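Local coordinates for putative NAD(P)H-flavin oxidoreductase (PDB 2HAY) that binds FMN and, as a nitroreductase-family member, probably uses NADH or NADPH to reduce flavins, quinones or nitro compounds, at the interface of chains A and B. Numbering follows the deposited sequence. Chains: chain A/B, Putative NAD(P)H-flavin oxidoreductase.

Contact 1: the interface of chains A and B. Residues chain A 212-215; chain B 43, 52, 107.
A:Lys214 and B:Glu52 meet main chain to side chain where the C-terminal arm of one nitroreductase-family subunit crosses the partner. The carboxylate oxygen OE2 of B:Glu52 takes the A:Lys214 backbone N at 2.8 Å on its syn lone pair, the side of its other oxygen. The lysine runs past this glutamate in the opposite direction, extended beyond CG, and carries its ammonium NZ to the B:Glu52 backbone O at 2.9 Å, so the two residues are tied at both ends. On the indole side, B:Trp43 turns its ring edge to the arm: NE1 donates to A:Lys214 O at 2.8 Å, the acceptor lying almost in the ring plane. A:Arg213 has CG anti to its carbonyl carbon (chi1 -71°), putting CG over one face of that indole near its rim; the bend at chi2 then brings CD to 3.3 Å from B:Glu52 OE2. Its guanidinium NH1 folds back onto A:Val212 O of its own chain at 2.9 Å. B:Arg107 packs rather than bonds across the chains: A:Lys214 CG sits over the centre of its guanidinium face, 3.6 Å from CZ. Within chain B, its NE forms a salt bridge to B:Glu52 OE1 that may steady the carboxylate. In contrast to these direct contacts, the side towards A:Val212 is water-mediated, water 1 linking B:Glu52 OE1, at 2.7 Å, to A:Val212 O. A:Arg213 is also an FMN-binding residue, which places this contact beside a cofactor pocket.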
ATOM      1  N   VAL A 212      -6.725  17.865  -5.297  1.00 33.48           N
ATOM      2  CA  VAL A 212      -5.431  18.511  -5.563  1.00 31.38           C
ATOM      3  C   VAL A 212      -4.299  17.493  -5.604  1.00 29.59           C
ATOM      4  O   VAL A 212      -4.129  16.692  -4.676  1.00 29.33           O
ATOM      5  CB  VAL A 212      -5.079  19.600  -4.510  1.00 31.18           C
ATOM      6  CG1 VAL A 212      -3.628  20.075  -4.689  1.00 30.94           C
ATOM      7  CG2 VAL A 212      -6.036  20.789  -4.620  1.00 32.21           C
ATOM      8  N   ARG A 213      -3.521  17.548  -6.678  1.00 27.92           N
ATOM      9  CA  ARG A 213      -2.320  16.720  -6.833  1.00 25.74           C
ATOM     10  C   ARG A 213      -1.215  17.595  -7.400  1.00 24.68           C
ATOM     11  O   ARG A 213      -1.482  18.621  -8.032  1.00 22.83           O
ATOM     12  CB  ARG A 213      -2.594  15.527  -7.766  1.00 25.31           C
ATOM     13  CG  ARG A 213      -3.510  14.419  -7.176  1.00 25.32           C
ATOM     14  CD  ARG A 213      -2.928  13.710  -5.942  1.00 26.25           C
ATOM     15  NE  ARG A 213      -3.756  12.617  -5.404  1.00 25.23           N
ATOM     16  CZ  ARG A 213      -4.799  12.780  -4.584  1.00 26.45           C
ATOM     17  NH1 ARG A 213      -5.179  13.991  -4.193  1.00 24.42           N
ATOM     18  NH2 ARG A 213      -5.475  11.724  -4.144  1.00 29.52           N
ATOM     19  N   LYS A 214       0.032  17.194  -7.187  1.00 23.98           N
ATOM     20  CA  LYS A 214       1.131  17.764  -7.958  1.00 24.15           C
ATOM     21  C   LYS A 214       0.837  17.650  -9.475  1.00 24.95           C
ATOM     22  O   LYS A 214       0.125  16.728  -9.888  1.00 24.66           O
ATOM     23  CB  LYS A 214       2.418  17.008  -7.663  1.00 23.60           C
ATOM     24  CG  LYS A 214       2.918  17.103  -6.242  1.00 22.63           C
ATOM     25  CD  LYS A 214       4.261  16.408  -6.154  1.00 23.85           C
ATOM     26  CE  LYS A 214       4.848  16.505  -4.754  1.00 25.31           C
ATOM     27  NZ  LYS A 214       6.083  15.690  -4.658  1.00 22.18           N
ATOM     28  N   PRO A 215       1.404  18.558 -10.304  1.00 25.10           N
ATOM     29  CA  PRO A 215       1.295  18.394 -11.759  1.00 26.38           C
ATOM     30  C   PRO A 215       1.809  17.000 -12.113  1.00 27.32           C
ATOM     31  O   PRO A 215       2.825  16.575 -11.562  1.00 26.94           O
ATOM     32  CB  PRO A 215       2.282  19.430 -12.302  1.00 26.31           C
ATOM     33  CG  PRO A 215       2.361  20.479 -11.240  1.00 25.75           C
ATOM     34  CD  PRO A 215       2.202  19.738  -9.929  1.00 25.03           C
TER
ATOM     35  N   TRP B  43      -0.946   8.261  -9.675  1.00 26.51           N
ATOM     36  CA  TRP B  43      -0.915   9.700  -9.470  1.00 25.89           C
ATOM     37  C   TRP B  43      -2.070  10.192  -8.600  1.00 25.93           C
ATOM     38  O   TRP B  43      -1.885  11.081  -7.773  1.00 26.46           O
ATOM     39  CB  TRP B  43      -0.955  10.388 -10.832  1.00 26.70           C
ATOM     40  CG  TRP B  43      -1.093  11.881 -10.807  1.00 26.26           C
ATOM     41  CD1 TRP B  43      -0.270  12.778 -10.184  1.00 29.05           C
ATOM     42  CD2 TRP B  43      -2.099  12.653 -11.468  1.00 28.47           C
ATOM     43  NE1 TRP B  43      -0.714  14.073 -10.406  1.00 28.58           N
ATOM     44  CE2 TRP B  43      -1.830  14.022 -11.195  1.00 27.03           C
ATOM     45  CE3 TRP B  43      -3.202  12.323 -12.273  1.00 28.58           C
ATOM     46  CZ2 TRP B  43      -2.629  15.061 -11.696  1.00 29.08           C
ATOM     47  CZ3 TRP B  43      -4.005  13.348 -12.764  1.00 29.76           C
ATOM     48  CH2 TRP B  43      -3.713  14.712 -12.472  1.00 29.63           C
ATOM     49  N   GLU B  52       2.297  13.293  -1.271  1.00 25.28           N
ATOM     50  CA  GLU B  52       2.677  12.822  -2.613  1.00 25.10           C
ATOM     51  C   GLU B  52       4.208  12.800  -2.765  1.00 24.41           C
ATOM     52  O   GLU B  52       4.754  13.229  -3.802  1.00 23.89           O
ATOM     53  CB  GLU B  52       2.050  13.697  -3.711  1.00 24.26           C
ATOM     54  CG  GLU B  52       0.565  13.874  -3.628  1.00 24.98           C
ATOM     55  CD  GLU B  52       0.098  14.965  -4.551  1.00 26.67           C
ATOM     56  OE1 GLU B  52      -0.374  16.031  -4.061  1.00 28.40           O
ATOM     57  OE2 GLU B  52       0.231  14.777  -5.776  1.00 28.25           O
ATOM     58  N   ARG B 107       0.232  23.820  -1.848  1.00 36.41           N
ATOM     59  CA  ARG B 107      -0.506  23.216  -2.959  1.00 37.85           C
ATOM     60  C   ARG B 107      -2.000  23.277  -2.760  1.00 38.80           C
ATOM     61  O   ARG B 107      -2.750  23.399  -3.719  1.00 38.75           O
ATOM     62  CB  ARG B 107      -0.144  21.722  -3.117  1.00 37.66           C
ATOM     63  CG  ARG B 107       1.044  21.438  -3.987  1.00 37.54           C
ATOM     64  CD  ARG B 107       0.963  20.062  -4.673  1.00 34.02           C
ATOM     65  NE  ARG B 107       1.018  18.911  -3.768  1.00 32.67           N
ATOM     66  CZ  ARG B 107       2.096  18.520  -3.084  1.00 31.75           C
ATOM     67  NH1 ARG B 107       3.234  19.223  -3.145  1.00 30.84           N
ATOM     68  NH2 ARG B 107       2.029  17.444  -2.296  1.00 28.43           N
TER
HETATM   69  O   HOH W   1      -2.451  15.179  -2.511  1.00 28.24           O

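Contact 2: the interface of chains A and B. Residues chain A 57-61, 64; chain B 222-223.
B:Val223 lays its side chain between A:Val57 and A:Ile64, one methyl to each. CG2 reaches A:Val57 CG1 at 3.6 Å, the two valines meeting at a slant, whereas CG1 touches A:Ile64 CD1 at 3.8 Å with the side chains nearly perpendicular. B:Val223 also lies alongside A:Leu59, pointing the same way; with CG1 anti to the backbone N (chi1 178°), that methyl faces A:Ile64 and the leucine CD1, 4.0 Å from the latter, while CG2 is left for A:Val57. B:Val222 faces the other side of the strand: its CG2 rests 4.0 Å from A:Val58 CB, and CG1 lies near the carboxylate of A:Asp60. Backbone bonds set this register. B:Val223 N donates to A:Val58 O at 2.8 Å, and B:Val223 O then receives two amides, A:Asp60 N at 2.9 Å and A:Asn61 N at 3.0 Å. A:Asn61 in turn uses its side-chain OD1 to accept A:Ile64 N, in the carbonyl plane, capping the start of helix 62-68 and steadying the turn that grips the carbonyl. Parallel bridges pair A:Val58 with B:Val222 and A:Leu59 with B:Val223, so the C-terminal strand 220-223 of one subunit adds to strand 54-59 at the edge of the partner's sheet, a strand exchange typical of nitroreductase dimers.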
ATOM      1  N   VAL A  57      -9.844  -5.966  10.509  1.00 25.55           N
ATOM      2  CA  VAL A  57     -10.816  -6.115  11.577  1.00 26.11           C
ATOM      3  C   VAL A  57     -11.879  -5.067  11.407  1.00 26.04           C
ATOM      4  O   VAL A  57     -11.578  -3.877  11.350  1.00 25.95           O
ATOM      5  CB  VAL A  57     -10.157  -5.926  12.956  1.00 26.87           C
ATOM      6  CG1 VAL A  57     -11.221  -6.042  14.087  1.00 26.09           C
ATOM      7  CG2 VAL A  57      -9.017  -6.917  13.140  1.00 25.48           C
ATOM      8  N   VAL A  58     -13.118  -5.510  11.303  1.00 25.62           N
ATOM      9  CA  VAL A  58     -14.255  -4.616  11.282  1.00 25.98           C
ATOM     10  C   VAL A  58     -14.600  -4.246  12.730  1.00 26.78           C
ATOM     11  O   VAL A  58     -14.975  -5.107  13.534  1.00 26.49           O
ATOM     12  CB  VAL A  58     -15.452  -5.290  10.541  1.00 26.34           C
ATOM     13  CG1 VAL A  58     -16.659  -4.377  10.469  1.00 25.15           C
ATOM     14  CG2 VAL A  58     -15.013  -5.702   9.160  1.00 26.79           C
ATOM     15  N   LEU A  59     -14.440  -2.969  13.072  1.00 27.37           N
ATOM     16  CA  LEU A  59     -14.696  -2.523  14.427  1.00 27.96           C
ATOM     17  C   LEU A  59     -16.100  -1.937  14.502  1.00 28.99           C
ATOM     18  O   LEU A  59     -16.310  -0.756  14.227  1.00 29.09           O
ATOM     19  CB  LEU A  59     -13.632  -1.514  14.911  1.00 27.64           C
ATOM     20  CG  LEU A  59     -13.696  -0.995  16.366  1.00 28.14           C
ATOM     21  CD1 LEU A  59     -13.457  -2.136  17.384  1.00 28.68           C
ATOM     22  CD2 LEU A  59     -12.672   0.150  16.589  1.00 27.75           C
ATOM     23  N   ASP A  60     -17.059  -2.781  14.862  1.00 30.07           N
ATOM     24  CA  ASP A  60     -18.435  -2.324  15.059  1.00 31.81           C
ATOM     25  C   ASP A  60     -18.691  -1.870  16.498  1.00 32.18           C
ATOM     26  O   ASP A  60     -19.607  -1.083  16.752  1.00 33.08           O
ATOM     27  CB  ASP A  60     -19.440  -3.410  14.634  1.00 31.90           C
ATOM     28  CG  ASP A  60     -19.626  -3.488  13.111  1.00 33.55           C
ATOM     29  OD1 ASP A  60     -19.393  -2.479  12.403  1.00 31.24           O
ATOM     30  OD2 ASP A  60     -20.038  -4.563  12.616  1.00 37.96           O
ATOM     31  N   ASN A  61     -17.867  -2.351  17.428  1.00 32.58           N
ATOM     32  CA  ASN A  61     -18.026  -2.058  18.841  1.00 32.78           C
ATOM     33  C   ASN A  61     -17.896  -0.583  19.122  1.00 33.41           C
ATOM     34  O   ASN A  61     -16.830  -0.004  18.900  1.00 33.54           O
ATOM     35  CB  ASN A  61     -17.011  -2.848  19.665  1.00 33.15           C
ATOM     36  CG  ASN A  61     -17.273  -2.748  21.160  1.00 33.84           C
ATOM     37  OD1 ASN A  61     -16.829  -1.809  21.820  1.00 38.09           O
ATOM     38  ND2 ASN A  61     -17.996  -3.713  21.698  1.00 32.54           N
ATOM     39  N   ILE A  64     -15.417   0.772  22.130  1.00 30.33           N
ATOM     40  CA  ILE A  64     -14.001   0.782  21.744  1.00 30.44           C
ATOM     41  C   ILE A  64     -13.681   2.000  20.856  1.00 30.73           C
ATOM     42  O   ILE A  64     -12.652   2.667  21.041  1.00 30.24           O
ATOM     43  CB  ILE A  64     -13.549  -0.537  21.064  1.00 30.77           C
ATOM     44  CG1 ILE A  64     -13.683  -1.709  22.055  1.00 30.22           C
ATOM     45  CG2 ILE A  64     -12.115  -0.403  20.538  1.00 29.38           C
ATOM     46  CD1 ILE A  64     -13.492  -3.103  21.429  1.00 30.39           C
TER
ATOM     47  N   VAL B 222     -14.719  -9.560  12.849  1.00 27.25           N
ATOM     48  CA  VAL B 222     -15.594  -8.490  13.294  1.00 27.39           C
ATOM     49  C   VAL B 222     -15.501  -8.405  14.811  1.00 27.66           C
ATOM     50  O   VAL B 222     -15.636  -9.417  15.496  1.00 27.48           O
ATOM     51  CB  VAL B 222     -17.078  -8.737  12.855  1.00 27.08           C
ATOM     52  CG1 VAL B 222     -17.989  -7.658  13.376  1.00 27.00           C
ATOM     53  CG2 VAL B 222     -17.175  -8.814  11.341  1.00 28.48           C
ATOM     54  N   VAL B 223     -15.245  -7.202  15.320  1.00 27.95           N
ATOM     55  CA  VAL B 223     -15.367  -6.912  16.738  1.00 28.37           C
ATOM     56  C   VAL B 223     -16.734  -6.249  16.979  1.00 29.54           C
ATOM     57  O   VAL B 223     -16.951  -5.086  16.619  1.00 29.43           O
ATOM     58  CB  VAL B 223     -14.165  -6.069  17.298  1.00 28.96           C
ATOM     59  CG1 VAL B 223     -14.366  -5.746  18.797  1.00 27.51           C
ATOM     60  CG2 VAL B 223     -12.882  -6.832  17.153  1.00 27.16           C
TER

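Contact 3: the interface of chains A and B. Residues chain A 37, 41, 158, 161-162; chain B 9, 12, 16, 157.
B:Ile12, on helix 6-18, pushes its branched side chain between two helices of the partner, 32-43 and 137-161. Its two branches part: CG2 meets A:Thr158 CG2 at 3.9 Å, while CD1 lies 3.8 Å from A:Leu37 CD2 and also touches A:Leu162 CG and A:Leu161 CB, both at 4.0 Å. The A:Leu161 side chain runs antiparallel to that of the isoleucine, and A:Leu162 meets it at a slant. A:Leu37 hides the next most surface. Its CG stands anti to the backbone N (chi1 -173°), and the methyl CD2 is carried over the centre of the B:His9 imidazole, 3.7 Å from the ring centroid, in a CH-pi contact. B:His9 thus presents a face to A:Leu37, and its CD2 side also meets A:Leu162 CD2 at 3.7 Å, that leucine crossing it nearly at right angles. One and two turns further along helix 6-18 than B:His9, the apolar row passes from B:Ile12 to B:Leu16, whose CD2 packs on A:Ala41 CA at 3.8 Å; the small alanine may let the helices approach here. The CE methyl of selenomethionine B:Met157 just reaches A:Thr158 OG1. This apolar seam fits the N-terminal helix of one subunit against the helical core of the other and would stabilise the dimer.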
ATOM      1  N   LEU A  37     -17.285  -7.901  -0.285  1.00 25.69           N
ATOM      2  CA  LEU A  37     -16.523  -7.715  -1.508  1.00 24.76           C
ATOM      3  C   LEU A  37     -15.264  -6.915  -1.246  1.00 24.36           C
ATOM      4  O   LEU A  37     -14.183  -7.261  -1.721  1.00 24.37           O
ATOM      5  CB  LEU A  37     -17.382  -7.048  -2.615  1.00 24.31           C
ATOM      6  CG  LEU A  37     -16.677  -6.973  -3.995  1.00 24.66           C
ATOM      7  CD1 LEU A  37     -16.065  -8.319  -4.432  1.00 24.30           C
ATOM      8  CD2 LEU A  37     -17.570  -6.454  -5.108  1.00 24.18           C
ATOM      9  N   ALA A  41     -11.212  -8.120  -1.360  1.00 25.41           N
ATOM     10  CA  ALA A  41     -10.137  -7.422  -2.053  1.00 25.70           C
ATOM     11  C   ALA A  41      -8.880  -7.277  -1.174  1.00 25.54           C
ATOM     12  O   ALA A  41      -7.727  -7.371  -1.673  1.00 26.82           O
ATOM     13  CB  ALA A  41     -10.621  -6.047  -2.593  1.00 24.70           C
ATOM     14  N   THR A 158     -12.061  -0.850  -4.837  1.00 25.36           N
ATOM     15  CA  THR A 158     -13.275  -1.672  -4.832  1.00 24.68           C
ATOM     16  C   THR A 158     -14.471  -0.830  -4.338  1.00 24.24           C
ATOM     17  O   THR A 158     -15.489  -0.763  -5.008  1.00 23.16           O
ATOM     18  CB  THR A 158     -13.069  -2.910  -3.945  1.00 24.52           C
ATOM     19  OG1 THR A 158     -11.950  -3.657  -4.449  1.00 27.04           O
ATOM     20  CG2 THR A 158     -14.325  -3.821  -3.939  1.00 25.08           C
ATOM     21  N   LEU A 161     -15.445   1.825  -6.955  1.00 23.61           N
ATOM     22  CA  LEU A 161     -16.168   1.155  -8.045  1.00 23.30           C
ATOM     23  C   LEU A 161     -17.608   0.772  -7.661  1.00 23.28           C
ATOM     24  O   LEU A 161     -18.468   0.662  -8.523  1.00 23.41           O
ATOM     25  CB  LEU A 161     -15.387  -0.058  -8.522  1.00 23.42           C
ATOM     26  CG  LEU A 161     -14.084   0.174  -9.346  1.00 24.38           C
ATOM     27  CD1 LEU A 161     -13.279  -1.105  -9.354  1.00 22.58           C
ATOM     28  CD2 LEU A 161     -14.370   0.632 -10.804  1.00 22.48           C
ATOM     29  N   LEU A 162     -17.866   0.585  -6.369  1.00 22.67           N
ATOM     30  CA  LEU A 162     -19.219   0.379  -5.881  1.00 23.10           C
ATOM     31  C   LEU A 162     -19.941   1.680  -5.491  1.00 24.01           C
ATOM     32  O   LEU A 162     -21.108   1.642  -5.075  1.00 24.46           O
ATOM     33  CB  LEU A 162     -19.203  -0.551  -4.684  1.00 23.59           C
ATOM     34  CG  LEU A 162     -18.601  -1.933  -4.955  1.00 22.99           C
ATOM     35  CD1 LEU A 162     -18.139  -2.492  -3.627  1.00 22.80           C
ATOM     36  CD2 LEU A 162     -19.663  -2.824  -5.652  1.00 22.45           C
TER
ATOM     37  N   HIS B   9     -20.323  -6.225  -9.214  1.00 25.55           N
ATOM     38  CA  HIS B   9     -19.774  -7.271  -8.349  1.00 25.22           C
ATOM     39  C   HIS B   9     -18.999  -8.317  -9.136  1.00 24.49           C
ATOM     40  O   HIS B   9     -17.915  -8.703  -8.747  1.00 24.35           O
ATOM     41  CB  HIS B   9     -20.867  -7.939  -7.539  1.00 24.17           C
ATOM     42  CG  HIS B   9     -21.108  -7.280  -6.222  1.00 26.57           C
ATOM     43  ND1 HIS B   9     -20.872  -7.913  -5.014  1.00 27.77           N
ATOM     44  CD2 HIS B   9     -21.546  -6.031  -5.920  1.00 25.89           C
ATOM     45  CE1 HIS B   9     -21.162  -7.082  -4.027  1.00 28.11           C
ATOM     46  NE2 HIS B   9     -21.582  -5.938  -4.549  1.00 29.42           N
ATOM     47  N   ILE B  12     -15.593  -6.832 -10.543  1.00 25.92           N
ATOM     48  CA  ILE B  12     -14.602  -6.771  -9.461  1.00 26.21           C
ATOM     49  C   ILE B  12     -14.175  -8.178  -9.068  1.00 26.46           C
ATOM     50  O   ILE B  12     -12.990  -8.451  -8.938  1.00 26.96           O
ATOM     51  CB  ILE B  12     -15.123  -6.028  -8.223  1.00 26.68           C
ATOM     52  CG1 ILE B  12     -15.431  -4.574  -8.574  1.00 26.47           C
ATOM     53  CG2 ILE B  12     -14.055  -6.075  -7.075  1.00 25.77           C
ATOM     54  CD1 ILE B  12     -16.273  -3.855  -7.527  1.00 24.01           C
ATOM     55  N   LEU B  16     -10.270  -9.649  -9.122  1.00 29.94           N
ATOM     56  CA  LEU B  16      -9.625 -10.183  -7.913  1.00 31.70           C
ATOM     57  C   LEU B  16      -9.095 -11.594  -8.133  1.00 32.77           C
ATOM     58  O   LEU B  16      -8.029 -11.931  -7.647  1.00 33.95           O
ATOM     59  CB  LEU B  16     -10.596 -10.175  -6.721  1.00 31.47           C
ATOM     60  CG  LEU B  16     -11.035  -8.813  -6.197  1.00 30.34           C
ATOM     61  CD1 LEU B  16     -12.040  -8.999  -5.072  1.00 30.42           C
ATOM     62  CD2 LEU B  16      -9.827  -8.069  -5.736  1.00 31.05           C
HETATM   63  N   MSE B 157      -4.826  -3.151  -9.492  0.50 27.21           N
HETATM   64  CA  MSE B 157      -6.276  -3.318  -9.681  0.50 27.33           C
HETATM   65  C   MSE B 157      -6.737  -2.772 -11.034  0.50 27.10           C
HETATM   66  O   MSE B 157      -7.509  -3.428 -11.755  0.50 27.25           O
HETATM   67  CB  MSE B 157      -7.086  -2.672  -8.542  0.50 27.26           C
HETATM   68  CG  MSE B 157      -8.606  -2.853  -8.694  0.50 26.37           C
HETATM   69 SE   MSE B 157      -9.141  -4.738  -8.761  0.32 28.79          SE
HETATM   70  CE  MSE B 157      -8.949  -5.073  -6.857  0.50 28.74           C
TER

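The contacts spread widely over one two-fold interface: between the centres of their C-alpha atoms lie about 34 Å from contact 1 to contact 2, 25 Å from contact 1 to contact 3 and 22 Å from contact 2 to contact 3. Helix 32-43 serves both contact 1, through its tryptophan, and contact 3, through its leucine and alanine, in opposite copies. Contacts 1 and 2 both use the C-terminal segment, from chain A in contact 1 and chain B in contact 2, which reaches over the partner and ends in its sheet. Because each contact recurs with the chains exchanged, the subunits embrace reciprocally, as expected of a nitroreductase-family dimer with FMN bound near the interface.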